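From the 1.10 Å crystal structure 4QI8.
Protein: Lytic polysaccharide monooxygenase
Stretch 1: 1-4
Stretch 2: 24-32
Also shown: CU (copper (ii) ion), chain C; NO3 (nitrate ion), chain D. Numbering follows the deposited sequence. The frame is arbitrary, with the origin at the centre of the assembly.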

# COMPACT_ATOMS: atom_id res chain seq x y z
N HIS A 1 10.20 7.38 -9.38
CA HIS A 1 9.63 6.53 -10.42
C HIS A 1 10.00 5.07 -10.23
O HIS A 1 11.12 4.65 -10.46
N TYR A 2 9.02 4.29 -9.79
CA TYR A 2 9.16 2.86 -9.56
C TYR A 2 7.76 2.24 -9.54
O TYR A 2 6.77 2.91 -9.21
N THR A 3 7.72 0.98 -9.92
CA THR A 3 6.53 0.16 -9.77
C THR A 3 6.70 -0.75 -8.55
O THR A 3 7.78 -0.87 -7.98
N PHE A 4 5.60 -1.39 -8.17
CA PHE A 4 5.58 -2.45 -7.17
C PHE A 4 5.00 -3.71 -7.83
O PHE A 4 3.81 -4.01 -7.68
N ASP A 24 -1.32 0.83 -13.73
CA ASP A 24 -1.34 1.66 -14.92
C ASP A 24 0.01 2.33 -15.19
O ASP A 24 0.19 2.85 -16.30
N ASN A 25 0.93 2.32 -14.22
CA ASN A 25 2.29 2.86 -14.43
C ASN A 25 3.29 1.80 -14.91
O ASN A 25 4.50 2.01 -14.84
N TRP A 26 2.80 0.69 -15.43
CA TRP A 26 3.71 -0.39 -15.80
C TRP A 26 4.70 -0.00 -16.90
O TRP A 26 5.75 -0.62 -16.99
N GLN A 27 4.37 0.99 -17.72
CA GLN A 27 5.31 1.46 -18.75
C GLN A 27 6.13 2.66 -18.31
O GLN A 27 7.32 2.72 -18.61
N ASN A 28 5.55 3.63 -17.61
CA ASN A 28 6.28 4.86 -17.32
C ASN A 28 6.89 4.93 -15.92
O ASN A 28 7.65 5.85 -15.64
N ASN A 29 6.55 3.98 -15.05
CA ASN A 29 7.02 4.00 -13.66
C ASN A 29 6.56 5.24 -12.89
O ASN A 29 7.15 5.59 -11.87
N GLY A 30 5.51 5.90 -13.37
CA GLY A 30 5.08 7.15 -12.77
C GLY A 30 4.12 6.99 -11.61
O GLY A 30 3.94 5.90 -11.07
N PHE A 31 3.52 8.11 -11.22
CA PHE A 31 2.75 8.18 -10.00
C PHE A 31 1.30 8.59 -10.24
O PHE A 31 0.90 8.98 -11.34
N VAL A 32 0.53 8.43 -9.17
CA VAL A 32 -0.79 9.04 -9.00
C VAL A 32 -0.60 10.29 -8.15
O VAL A 32 0.07 10.23 -7.12

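Stretch 2 is a loop that wraps against the N-terminal residues, burying 317 Å² in all, both sides summed. Asp24 opens it without reaching stretch 1.

Asn25 points toward stretch 1, with chi1 p. Its amide is spent on both ends. Asn25 ND2 donates to Gly30 O at 2.8 Å, which ties the loop together from within. The same Asn25 ND2 donates to water 1 at 2.9 Å, and that water in turn donates from its O to Tyr2 O at 2.8 Å. Asn25 OD1 accepts from the O of water 2 at 2.9 Å, and water 2 O accepts from Phe4 N at 3.2 Å. The backbone of Asn25 also holds the turn, since Asn29 N donates to Asn25 O at 2.9 Å.

Thr3, chi1 p, lays its methyl into this turn. Thr3 CG2 lies 3.6 Å from Asn25 O, 3.7 Å from Asn25 OD1 and 3.5 Å from Asn29 OD1. Its hydroxyl, OG1, is satisfied elsewhere in the structure.

Trp26 (p) and Gln27 (m) both point away. Trp26 still meets stretch 1 through its backbone, with Trp26 CA 4.3 Å from Thr3 CG2.

Asn28, chi1 p, points sideways. Asn28 OD1 accepts from Gly30 N at 3.1 Å, a second brace inside the loop. Its carbonyl lies at the His1 ring edge, with Asn28 O 3.7 Å from His1 CD2.

Asn29, chi1 m, points toward stretch 1. Asn29 CB packs 3.9 Å from His1 CB. Its carbonyl reaches the start of the chain: Asn29 O is 3.0 Å from His1 CA, a CA-H...O contact, and 3.1 Å from Tyr2 N. The CA-to-CB bond of Tyr2 points away from the loop, with chi1 at 27°, between wells.

Gly30 lies over one face of the His1 ring. Gly30 CA is 4.3 Å from the His1 ring centroid, a CH-pi contact. A CB here would point away from stretch 1 and clash with Asn28 ND2. His1, chi1 m, also binds copper CU, through His1 N at 2.1 Å and His1 ND1 at 2.0 Å.

Phe31, chi1 p, starts out sideways, but the end of its ring comes nearer. Phe31 CE2 is 4.0 Å from His1 CE1. The two ring planes stand at 85° in an oblique pair. A nitrate, probably from the crystallisation liquor, bridges the two residues. Phe31 N donates to nitrate O2 at 3.0 Å, and His1 NE2 makes a weak bond to nitrate O3 at 2.7 Å. Val32 ends the stretch out of reach.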

# COMPACT_ATOMS: atom_id res chain seq x y z
CB HIS A 1 10.09 7.01 -11.79
CG HIS A 1 9.37 8.23 -12.22
ND1 HIS A 1 9.18 9.31 -11.38
CD2 HIS A 1 8.74 8.53 -13.38
CE1 HIS A 1 8.48 10.23 -12.02
NE2 HIS A 1 8.21 9.78 -13.23
CB TYR A 2 9.93 2.52 -8.25
CG TYR A 2 9.82 3.60 -7.20
CD1 TYR A 2 10.73 4.65 -7.16
CD2 TYR A 2 8.77 3.60 -6.29
CE1 TYR A 2 10.60 5.66 -6.24
CE2 TYR A 2 8.64 4.61 -5.34
CZ TYR A 2 9.57 5.64 -5.33
OH TYR A 2 9.45 6.67 -4.41
CB THR A 3 6.33 -0.72 -11.00
OG1 THR A 3 7.45 -1.60 -11.09
CG2 THR A 3 6.19 0.10 -12.29
CB PHE A 4 4.81 -2.01 -5.92
CG PHE A 4 5.52 -0.97 -5.13
CD1 PHE A 4 6.52 -1.34 -4.24
CD2 PHE A 4 5.22 0.37 -5.25
CE1 PHE A 4 7.21 -0.39 -3.52
CE2 PHE A 4 5.92 1.32 -4.53
CZ PHE A 4 6.91 0.94 -3.66
CB ASP A 24 -2.43 2.73 -14.83
CG ASP A 24 -3.85 2.20 -14.97
OD1 ASP A 24 -4.04 1.07 -15.47
OD2 ASP A 24 -4.77 2.94 -14.58
CB ASN A 25 2.82 3.56 -13.17
CG ASN A 25 3.19 2.60 -12.05
OD1 ASN A 25 2.74 1.45 -12.01
ND2 ASN A 25 4.02 3.08 -11.14
CB TRP A 26 2.93 -1.67 -16.16
CG TRP A 26 2.22 -1.61 -17.47
CD1 TRP A 26 0.99 -1.06 -17.71
CD2 TRP A 26 2.68 -2.13 -18.71
NE1 TRP A 26 0.67 -1.21 -19.04
CE2 TRP A 26 1.69 -1.86 -19.68
CE3 TRP A 26 3.84 -2.79 -19.10
CZ2 TRP A 26 1.82 -2.25 -21.01
CZ3 TRP A 26 3.97 -3.17 -20.42
CH2 TRP A 26 2.97 -2.89 -21.36
CB GLN A 27 4.57 1.80 -20.04
CG GLN A 27 3.83 0.63 -20.62
CD GLN A 27 3.37 0.89 -22.04
OE1 GLN A 27 2.41 1.61 -22.28
NE2 GLN A 27 4.07 0.29 -23.01
CB ASN A 28 5.39 6.09 -17.53
CG ASN A 28 4.34 6.24 -16.45
OD1 ASN A 28 3.86 5.26 -15.88
ND2 ASN A 28 3.96 7.48 -16.17
CB ASN A 29 8.55 3.89 -13.57
CG ASN A 29 9.09 2.78 -14.40
OD1 ASN A 29 8.63 1.65 -14.29
ND2 ASN A 29 10.04 3.10 -15.28
CB PHE A 31 3.43 9.15 -9.00
CG PHE A 31 3.73 10.52 -9.54
CD1 PHE A 31 2.79 11.53 -9.47
CD2 PHE A 31 4.97 10.82 -10.10
CE1 PHE A 31 3.07 12.81 -9.92
CE2 PHE A 31 5.24 12.10 -10.57
CZ PHE A 31 4.29 13.09 -10.48
CB VAL A 32 -1.73 8.06 -8.24
CG1 VAL A 32 -3.06 8.70 -7.89
CG2 VAL A 32 -1.94 6.77 -9.04
CU CU C . 9.87 9.45 -9.51
N NO3 D . 4.37 10.72 -14.10
O1 NO3 D . 4.02 11.41 -15.21
O2 NO3 D . 3.52 10.38 -13.11
O3 NO3 D . 5.65 10.34 -14.00
O HOH W 1 4.15 2.36 -8.31
O HOH W 2 3.15 0.14 -9.49
O HOH W 3 9.28 11.41 -9.56
O HOH W 4 12.02 10.21 -10.56